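Local coordinates for protein R.Ecl18kI (PDB 2GB7) that recognizes the double-stranded DNA sequence 5'-CCNGG-3' as a type II restriction endonuclease and cuts it before the first C, at residues E271-I283 / V293-D305. The protein carries 1 engineered substitution. Sequence-based numbering, arbitrary orientation.
Sequences EKEEIQQSILKQI and VNYYRNRLSALFD. Engineered in segment 271-283: Q277 (natural residue Arg).
Q282 follows Y296 along its length. Its CB lies over one face of the phenol ring, 3.9 Å from the ring centroid of Y296, a CH-pi contact; Y295 CD2 covers the opposite face. CG stands anti to the carbonyl carbon (chi1 -68°), and the extended chain beyond it carries CD to the hydroxyl, where OE1 accepts a weak hydrogen bond from Y296 OH at 2.9 Å. Q282 NE2 turns back on its own helix to S278 O (3.0 Å), reaching that oxygen from the face opposite Q282 N. Glutamine suits this buried place because its amide both accepts and donates: OE1 also accepts a hydrogen bond from V141 N, and NE2 bonds to D140 OD1, which fixes the amide's rotation. R299 NH2 makes a salt bridge to D140, while NH1 bonds to V139 O.

Away from this polar end the seam is mostly aliphatic. I283, a knob among V293, Y296, R297 and L300, sets CG1 3.3 Å from Y296 CB. L300 returns the fit among Q276, I279, L280 and I283, its CD2 pressed tightly against L280 CD2. Beta-branched I279 touches two ways: CG2 meets L300 CD1 (3.6 Å), CD1 lies against R299 CB. L303 CD1 reaches I275 CG2 (3.8 Å). Knobs-into-holes packing thus joins two antiparallel helix segments, axes 9.5 Å apart at closest approach, into a C-terminal helical hairpin beside edge strand 140-141 of the PDDEXK-type nuclease fold.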
ATOM      1  N   GLU F 271       6.757 -37.381 -10.877  1.00 18.98           N
ATOM      2  CA  GLU F 271       6.741 -35.957 -11.244  1.00 18.67           C
ATOM      3  C   GLU F 271       5.694 -35.682 -12.322  1.00 18.35           C
ATOM      4  O   GLU F 271       5.013 -34.657 -12.284  1.00 18.47           O
ATOM      5  CB  GLU F 271       8.118 -35.433 -11.686  1.00 18.49           C
ATOM      6  CG  GLU F 271       8.124 -33.897 -11.870  1.00 19.97           C
ATOM      7  CD  GLU F 271       9.509 -33.272 -11.977  1.00 20.81           C
ATOM      8  OE1 GLU F 271       9.593 -32.027 -11.928  1.00 20.86           O
ATOM      9  OE2 GLU F 271      10.506 -34.013 -12.148  1.00 21.17           O
ATOM     10  N   LYS F 272       5.585 -36.584 -13.295  1.00 18.28           N
ATOM     11  CA  LYS F 272       4.590 -36.445 -14.359  1.00 18.74           C
ATOM     12  C   LYS F 272       3.171 -36.356 -13.803  1.00 18.92           C
ATOM     13  O   LYS F 272       2.377 -35.523 -14.255  1.00 18.37           O
ATOM     14  CB  LYS F 272       4.711 -37.608 -15.342  1.00 19.10           C
ATOM     15  CG  LYS F 272       3.915 -37.470 -16.615  1.00 21.30           C
ATOM     16  CD  LYS F 272       4.181 -38.648 -17.556  1.00 22.63           C
ATOM     17  CE  LYS F 272       5.660 -38.684 -18.001  1.00 25.04           C
ATOM     18  NZ  LYS F 272       6.074 -40.002 -18.590  1.00 25.40           N
ATOM     19  N   GLU F 273       2.846 -37.188 -12.812  1.00 18.65           N
ATOM     20  CA  GLU F 273       1.500 -37.125 -12.246  1.00 18.95           C
ATOM     21  C   GLU F 273       1.254 -35.866 -11.391  1.00 18.25           C
ATOM     22  O   GLU F 273       0.139 -35.351 -11.368  1.00 18.10           O
ATOM     23  CB  GLU F 273       1.090 -38.434 -11.562  1.00 19.71           C
ATOM     24  CG  GLU F 273       1.578 -38.641 -10.155  1.00 22.01           C
ATOM     25  N   GLU F 274       2.290 -35.347 -10.738  1.00 17.65           N
ATOM     26  CA  GLU F 274       2.153 -34.094  -9.995  1.00 17.40           C
ATOM     27  C   GLU F 274       1.943 -32.922 -10.932  1.00 16.70           C
ATOM     28  O   GLU F 274       1.145 -32.023 -10.652  1.00 15.60           O
ATOM     29  CB  GLU F 274       3.381 -33.813  -9.147  1.00 18.15           C
ATOM     30  CG  GLU F 274       3.618 -34.791  -8.013  1.00 21.14           C
ATOM     31  CD  GLU F 274       4.904 -34.473  -7.290  1.00 25.77           C
ATOM     32  OE1 GLU F 274       5.897 -35.201  -7.506  1.00 30.58           O
ATOM     33  OE2 GLU F 274       4.934 -33.469  -6.541  1.00 29.16           O
ATOM     34  N   ILE F 275       2.678 -32.928 -12.039  1.00 16.50           N
ATOM     35  CA  ILE F 275       2.541 -31.864 -13.019  1.00 16.30           C
ATOM     36  C   ILE F 275       1.126 -31.913 -13.578  1.00 17.20           C
ATOM     37  O   ILE F 275       0.458 -30.901 -13.621  1.00 16.87           O
ATOM     38  CB  ILE F 275       3.575 -31.970 -14.145  1.00 16.42           C
ATOM     39  CG1 ILE F 275       4.969 -31.695 -13.586  1.00 15.73           C
ATOM     40  CG2 ILE F 275       3.220 -31.016 -15.310  1.00 15.95           C
ATOM     41  CD1 ILE F 275       6.102 -32.076 -14.515  1.00 16.48           C
ATOM     42  N   GLN F 276       0.686 -33.108 -13.971  1.00 17.70           N
ATOM     43  CA  GLN F 276      -0.660 -33.332 -14.468  1.00 18.37           C
ATOM     44  C   GLN F 276      -1.693 -32.768 -13.493  1.00 18.66           C
ATOM     45  O   GLN F 276      -2.601 -32.040 -13.899  1.00 18.08           O
ATOM     46  CB  GLN F 276      -0.878 -34.828 -14.734  1.00 18.67           C
ATOM     47  CG  GLN F 276      -2.301 -35.200 -15.054  1.00 22.13           C
ATOM     48  CD  GLN F 276      -2.447 -36.652 -15.421  1.00 25.87           C
ATOM     49  OE1 GLN F 276      -2.072 -37.063 -16.518  1.00 29.62           O
ATOM     50  NE2 GLN F 276      -3.005 -37.441 -14.511  1.00 26.54           N
ATOM     51  N   GLN F 277      -1.533 -33.073 -12.207  1.00 19.47           N
ATOM     52  CA  GLN F 277      -2.420 -32.559 -11.153  1.00 20.25           C
ATOM     53  C   GLN F 277      -2.475 -31.035 -11.126  1.00 19.40           C
ATOM     54  O   GLN F 277      -3.559 -30.439 -11.061  1.00 19.63           O
ATOM     55  CB  GLN F 277      -1.979 -33.069  -9.770  1.00 20.75           C
ATOM     56  CG  GLN F 277      -2.288 -34.528  -9.493  1.00 24.50           C
ATOM     57  CD  GLN F 277      -1.794 -34.986  -8.122  1.00 27.78           C
ATOM     58  OE1 GLN F 277      -0.712 -34.601  -7.671  1.00 30.65           O
ATOM     59  NE2 GLN F 277      -2.591 -35.821  -7.451  1.00 29.03           N
ATOM     60  N   SER F 278      -1.302 -30.415 -11.171  1.00 17.98           N
ATOM     61  CA  SER F 278      -1.182 -28.962 -11.158  1.00 17.79           C
ATOM     62  C   SER F 278      -1.915 -28.307 -12.337  1.00 17.04           C
ATOM     63  O   SER F 278      -2.624 -27.331 -12.164  1.00 16.65           O
ATOM     64  CB  SER F 278       0.293 -28.561 -11.173  1.00 17.88           C
ATOM     65  OG  SER F 278       0.407 -27.156 -11.019  1.00 21.69           O
ATOM     66  N   ILE F 279      -1.733 -28.865 -13.526  1.00 16.50           N
ATOM     67  CA  ILE F 279      -2.396 -28.377 -14.734  1.00 15.64           C
ATOM     68  C   ILE F 279      -3.912 -28.564 -14.624  1.00 16.37           C
ATOM     69  O   ILE F 279      -4.672 -27.611 -14.852  1.00 17.06           O
ATOM     70  CB  ILE F 279      -1.885 -29.114 -15.991  1.00 15.93           C
ATOM     71  CG1 ILE F 279      -0.414 -28.749 -16.265  1.00 14.22           C
ATOM     72  CG2 ILE F 279      -2.752 -28.761 -17.211  1.00 14.48           C
ATOM     73  CD1 ILE F 279       0.307 -29.668 -17.297  1.00 14.77           C
ATOM     74  N   LEU F 280      -4.338 -29.780 -14.254  1.00 16.07           N
ATOM     75  CA  LEU F 280      -5.770 -30.108 -14.136  1.00 16.29           C
ATOM     76  C   LEU F 280      -6.453 -29.177 -13.146  1.00 16.09           C
ATOM     77  O   LEU F 280      -7.580 -28.752 -13.367  1.00 16.22           O
ATOM     78  CB  LEU F 280      -5.992 -31.587 -13.772  1.00 16.30           C
ATOM     79  CG  LEU F 280      -5.681 -32.614 -14.875  1.00 16.46           C
ATOM     80  CD1 LEU F 280      -5.631 -34.027 -14.327  1.00 16.45           C
ATOM     81  CD2 LEU F 280      -6.675 -32.526 -16.039  1.00 16.36           C
ATOM     82  N   LYS F 281      -5.755 -28.854 -12.063  1.00 16.64           N
ATOM     83  CA  LYS F 281      -6.195 -27.870 -11.078  1.00 17.41           C
ATOM     84  C   LYS F 281      -6.410 -26.488 -11.695  1.00 17.10           C
ATOM     85  O   LYS F 281      -7.401 -25.802 -11.433  1.00 17.21           O
ATOM     86  CB  LYS F 281      -5.112 -27.770 -10.009  1.00 18.33           C
ATOM     87  CG  LYS F 281      -5.507 -27.114  -8.723  1.00 21.33           C
ATOM     88  CD  LYS F 281      -5.644 -28.138  -7.606  1.00 27.18           C
ATOM     89  CE  LYS F 281      -4.303 -28.810  -7.295  1.00 29.54           C
ATOM     90  NZ  LYS F 281      -4.404 -29.705  -6.100  1.00 31.43           N
ATOM     91  N   GLN F 282      -5.472 -26.072 -12.531  1.00 17.11           N
ATOM     92  CA  GLN F 282      -5.581 -24.765 -13.166  1.00 16.44           C
ATOM     93  C   GLN F 282      -6.676 -24.722 -14.227  1.00 16.20           C
ATOM     94  O   GLN F 282      -7.368 -23.718 -14.343  1.00 16.75           O
ATOM     95  CB  GLN F 282      -4.235 -24.347 -13.744  1.00 16.28           C
ATOM     96  CG  GLN F 282      -3.208 -24.069 -12.653  1.00 15.99           C
ATOM     97  CD  GLN F 282      -1.828 -23.906 -13.222  1.00 16.36           C
ATOM     98  OE1 GLN F 282      -1.430 -22.801 -13.625  1.00 16.94           O
ATOM     99  NE2 GLN F 282      -1.077 -24.993 -13.257  1.00 13.31           N
ATOM    100  N   ILE F 283      -6.870 -25.818 -14.959  1.00 16.29           N
ATOM    101  CA  ILE F 283      -7.976 -25.896 -15.923  1.00 16.10           C
ATOM    102  C   ILE F 283      -9.322 -25.697 -15.207  1.00 16.43           C
ATOM    103  O   ILE F 283     -10.236 -25.068 -15.759  1.00 16.17           O
ATOM    104  CB  ILE F 283      -7.989 -27.212 -16.724  1.00 16.19           C
ATOM    105  CG1 ILE F 283      -6.797 -27.287 -17.675  1.00 15.14           C
ATOM    106  CG2 ILE F 283      -9.288 -27.339 -17.537  1.00 16.06           C
ATOM    107  CD1 ILE F 283      -6.533 -28.697 -18.212  1.00 15.21           C
ATOM    108  N   VAL F 293      -8.129 -22.872 -21.163  1.00  9.88           N
ATOM    109  CA  VAL F 293      -8.263 -24.330 -21.086  1.00 10.99           C
ATOM    110  C   VAL F 293      -7.465 -24.983 -22.216  1.00 10.79           C
ATOM    111  O   VAL F 293      -6.747 -25.938 -21.980  1.00 10.96           O
ATOM    112  CB  VAL F 293      -9.752 -24.796 -21.091  1.00 10.94           C
ATOM    113  CG1 VAL F 293      -9.853 -26.325 -21.165  1.00 11.75           C
ATOM    114  CG2 VAL F 293     -10.454 -24.290 -19.864  1.00 12.05           C
ATOM    115  N   ASN F 294      -7.584 -24.462 -23.433  1.00 11.44           N
ATOM    116  CA  ASN F 294      -6.858 -25.084 -24.515  1.00 12.36           C
ATOM    117  C   ASN F 294      -5.344 -24.978 -24.319  1.00 12.10           C
ATOM    118  O   ASN F 294      -4.621 -25.924 -24.621  1.00 11.46           O
ATOM    119  CB  ASN F 294      -7.365 -24.538 -25.847  1.00 13.84           C
ATOM    120  CG  ASN F 294      -8.828 -24.923 -26.069  1.00 18.58           C
ATOM    121  OD1 ASN F 294      -9.374 -25.784 -25.373  1.00 25.64           O
ATOM    122  ND2 ASN F 294      -9.463 -24.278 -27.049  1.00 24.31           N
ATOM    123  N   TYR F 295      -4.873 -23.857 -23.778  1.00 10.68           N
ATOM    124  CA  TYR F 295      -3.453 -23.680 -23.468  1.00 10.79           C
ATOM    125  C   TYR F 295      -2.980 -24.745 -22.491  1.00 10.32           C
ATOM    126  O   TYR F 295      -1.932 -25.372 -22.689  1.00 10.76           O
ATOM    127  CB  TYR F 295      -3.214 -22.272 -22.902  1.00 11.86           C
ATOM    128  CG  TYR F 295      -1.911 -22.139 -22.154  1.00 10.95           C
ATOM    129  CD1 TYR F 295      -0.733 -21.842 -22.821  1.00  9.90           C
ATOM    130  CD2 TYR F 295      -1.875 -22.311 -20.780  1.00 12.40           C
ATOM    131  CE1 TYR F 295       0.463 -21.749 -22.127  1.00 11.44           C
ATOM    132  CE2 TYR F 295      -0.704 -22.192 -20.073  1.00 12.78           C
ATOM    133  CZ  TYR F 295       0.465 -21.921 -20.754  1.00 13.44           C
ATOM    134  OH  TYR F 295       1.635 -21.802 -20.044  1.00 15.25           O
ATOM    135  N   TYR F 296      -3.760 -24.971 -21.437  1.00  9.74           N
ATOM    136  CA  TYR F 296      -3.385 -25.982 -20.458  1.00 10.80           C
ATOM    137  C   TYR F 296      -3.457 -27.404 -21.023  1.00 11.80           C
ATOM    138  O   TYR F 296      -2.607 -28.240 -20.734  1.00 11.57           O
ATOM    139  CB  TYR F 296      -4.240 -25.855 -19.220  1.00 11.22           C
ATOM    140  CG  TYR F 296      -3.821 -24.726 -18.308  1.00 12.52           C
ATOM    141  CD1 TYR F 296      -4.657 -23.638 -18.119  1.00 13.20           C
ATOM    142  CD2 TYR F 296      -2.605 -24.762 -17.605  1.00 12.48           C
ATOM    143  CE1 TYR F 296      -4.306 -22.601 -17.294  1.00 14.74           C
ATOM    144  CE2 TYR F 296      -2.229 -23.699 -16.764  1.00 15.27           C
ATOM    145  CZ  TYR F 296      -3.112 -22.621 -16.625  1.00 15.99           C
ATOM    146  OH  TYR F 296      -2.871 -21.537 -15.793  1.00 16.37           O
ATOM    147  N   ARG F 297      -4.464 -27.680 -21.841  1.00 12.67           N
ATOM    148  CA  ARG F 297      -4.590 -29.031 -22.377  1.00 13.90           C
ATOM    149  C   ARG F 297      -3.454 -29.354 -23.351  1.00 13.70           C
ATOM    150  O   ARG F 297      -3.042 -30.510 -23.443  1.00 13.96           O
ATOM    151  CB  ARG F 297      -6.022 -29.325 -22.889  1.00 14.81           C
ATOM    152  CG  ARG F 297      -6.490 -28.551 -24.060  1.00 19.23           C
ATOM    153  CD  ARG F 297      -7.909 -28.990 -24.501  1.00 24.99           C
ATOM    154  NE  ARG F 297      -8.873 -29.068 -23.396  1.00 29.95           N
ATOM    155  CZ  ARG F 297     -10.189 -29.238 -23.558  1.00 31.94           C
ATOM    156  NH1 ARG F 297     -10.703 -29.350 -24.779  1.00 32.27           N
ATOM    157  NH2 ARG F 297     -10.997 -29.298 -22.505  1.00 32.11           N
ATOM    158  N   ASN F 298      -2.890 -28.344 -24.026  1.00 13.77           N
ATOM    159  CA  ASN F 298      -1.663 -28.574 -24.812  1.00 15.28           C
ATOM    160  C   ASN F 298      -0.522 -29.035 -23.913  1.00 15.40           C
ATOM    161  O   ASN F 298       0.251 -29.926 -24.271  1.00 16.11           O
ATOM    162  CB  ASN F 298      -1.215 -27.326 -25.563  1.00 15.24           C
ATOM    163  CG  ASN F 298      -2.176 -26.921 -26.654  1.00 19.07           C
ATOM    164  OD1 ASN F 298      -2.868 -27.764 -27.245  1.00 23.56           O
ATOM    165  ND2 ASN F 298      -2.211 -25.619 -26.950  1.00 20.49           N
ATOM    166  N   ARG F 299      -0.421 -28.425 -22.737  1.00 15.38           N
ATOM    167  CA  ARG F 299       0.629 -28.834 -21.806  1.00 16.01           C
ATOM    168  C   ARG F 299       0.400 -30.233 -21.262  1.00 16.60           C
ATOM    169  O   ARG F 299       1.344 -30.986 -21.106  1.00 17.18           O
ATOM    170  CB  ARG F 299       0.764 -27.815 -20.676  1.00 15.54           C
ATOM    171  CG  ARG F 299       1.395 -26.534 -21.198  1.00 16.94           C
ATOM    172  CD  ARG F 299       1.324 -25.430 -20.221  1.00 21.49           C
ATOM    173  NE  ARG F 299       1.976 -25.747 -18.949  1.00 22.48           N
ATOM    174  CZ  ARG F 299       1.752 -25.047 -17.844  1.00 23.47           C
ATOM    175  NH1 ARG F 299       0.919 -24.024 -17.892  1.00 23.92           N
ATOM    176  NH2 ARG F 299       2.358 -25.356 -16.707  1.00 22.78           N
ATOM    177  N   LEU F 300      -0.852 -30.558 -20.958  1.00 17.57           N
ATOM    178  CA  LEU F 300      -1.250 -31.889 -20.468  1.00 18.57           C
ATOM    179  C   LEU F 300      -0.907 -32.924 -21.541  1.00 19.42           C
ATOM    180  O   LEU F 300      -0.315 -33.961 -21.268  1.00 19.15           O
ATOM    181  CB  LEU F 300      -2.757 -31.890 -20.210  1.00 18.74           C
ATOM    182  CG  LEU F 300      -3.382 -32.595 -19.012  1.00 21.42           C
ATOM    183  CD1 LEU F 300      -2.589 -32.352 -17.727  1.00 21.81           C
ATOM    184  CD2 LEU F 300      -4.810 -32.103 -18.847  1.00 20.82           C
ATOM    185  N   SER F 301      -1.283 -32.609 -22.777  1.00 20.57           N
ATOM    186  CA  SER F 301      -0.982 -33.435 -23.937  1.00 23.10           C
ATOM    187  C   SER F 301       0.527 -33.684 -24.100  1.00 24.14           C
ATOM    188  O   SER F 301       0.944 -34.807 -24.399  1.00 24.01           O
ATOM    189  CB  SER F 301      -1.581 -32.774 -25.181  1.00 22.74           C
ATOM    190  OG  SER F 301      -1.368 -33.560 -26.318  1.00 26.63           O
ATOM    191  N   ALA F 302       1.336 -32.649 -23.878  1.00 25.74           N
ATOM    192  CA  ALA F 302       2.800 -32.761 -23.934  1.00 27.84           C
ATOM    193  C   ALA F 302       3.405 -33.773 -22.948  1.00 29.42           C
ATOM    194  O   ALA F 302       4.505 -34.280 -23.186  1.00 29.66           O
ATOM    195  CB  ALA F 302       3.454 -31.394 -23.775  1.00 27.58           C
ATOM    196  N   LEU F 303       2.700 -34.081 -21.856  1.00 31.72           N
ATOM    197  CA  LEU F 303       3.164 -35.119 -20.913  1.00 34.34           C
ATOM    198  C   LEU F 303       2.984 -36.545 -21.443  1.00 36.36           C
ATOM    199  O   LEU F 303       3.515 -37.507 -20.868  1.00 36.80           O
ATOM    200  CB  LEU F 303       2.445 -35.003 -19.568  1.00 34.07           C
ATOM    201  CG  LEU F 303       2.740 -33.767 -18.727  1.00 34.23           C
ATOM    202  CD1 LEU F 303       1.811 -33.747 -17.533  1.00 33.66           C
ATOM    203  CD2 LEU F 303       4.216 -33.731 -18.297  1.00 33.45           C
ATOM    204  N   PHE F 304       2.215 -36.671 -22.519  1.00 38.58           N
ATOM    205  CA  PHE F 304       1.874 -37.970 -23.095  1.00 40.97           C
ATOM    206  C   PHE F 304       2.441 -38.094 -24.497  1.00 42.56           C
ATOM    207  O   PHE F 304       2.284 -39.118 -25.159  1.00 42.97           O
ATOM    208  CB  PHE F 304       0.362 -38.169 -23.093  1.00 40.88           C
ATOM    209  CG  PHE F 304      -0.228 -38.286 -21.717  1.00 40.45           C
ATOM    210  CD1 PHE F 304      -0.241 -39.510 -21.055  1.00 40.48           C
ATOM    211  CD2 PHE F 304      -0.771 -37.177 -21.083  1.00 41.00           C
ATOM    212  CE1 PHE F 304      -0.791 -39.629 -19.779  1.00 39.94           C
ATOM    213  CE2 PHE F 304      -1.322 -37.280 -19.801  1.00 40.16           C
ATOM    214  CZ  PHE F 304      -1.331 -38.511 -19.147  1.00 40.56           C
ATOM    215  N   ASP F 305       3.099 -37.024 -24.929  1.00 44.52           N
ATOM    216  CA  ASP F 305       3.847 -36.976 -26.170  1.00 46.17           C
ATOM    217  C   ASP F 305       5.237 -37.528 -25.908  1.00 46.54           C
ATOM    218  O   ASP F 305       5.378 -38.675 -25.499  1.00 47.02           O
ATOM    219  CB  ASP F 305       3.957 -35.531 -26.664  1.00 46.45           C
ATOM    220  CG  ASP F 305       2.746 -35.091 -27.462  0.50 47.95           C
ATOM    221  OD1 ASP F 305       2.145 -35.941 -28.150  0.50 50.08           O
ATOM    222  OD2 ASP F 305       2.401 -33.887 -27.417  0.50 49.58           O
ATOM    223  OXT ASP F 305       6.227 -36.790 -26.119  1.00 50.13           O
TER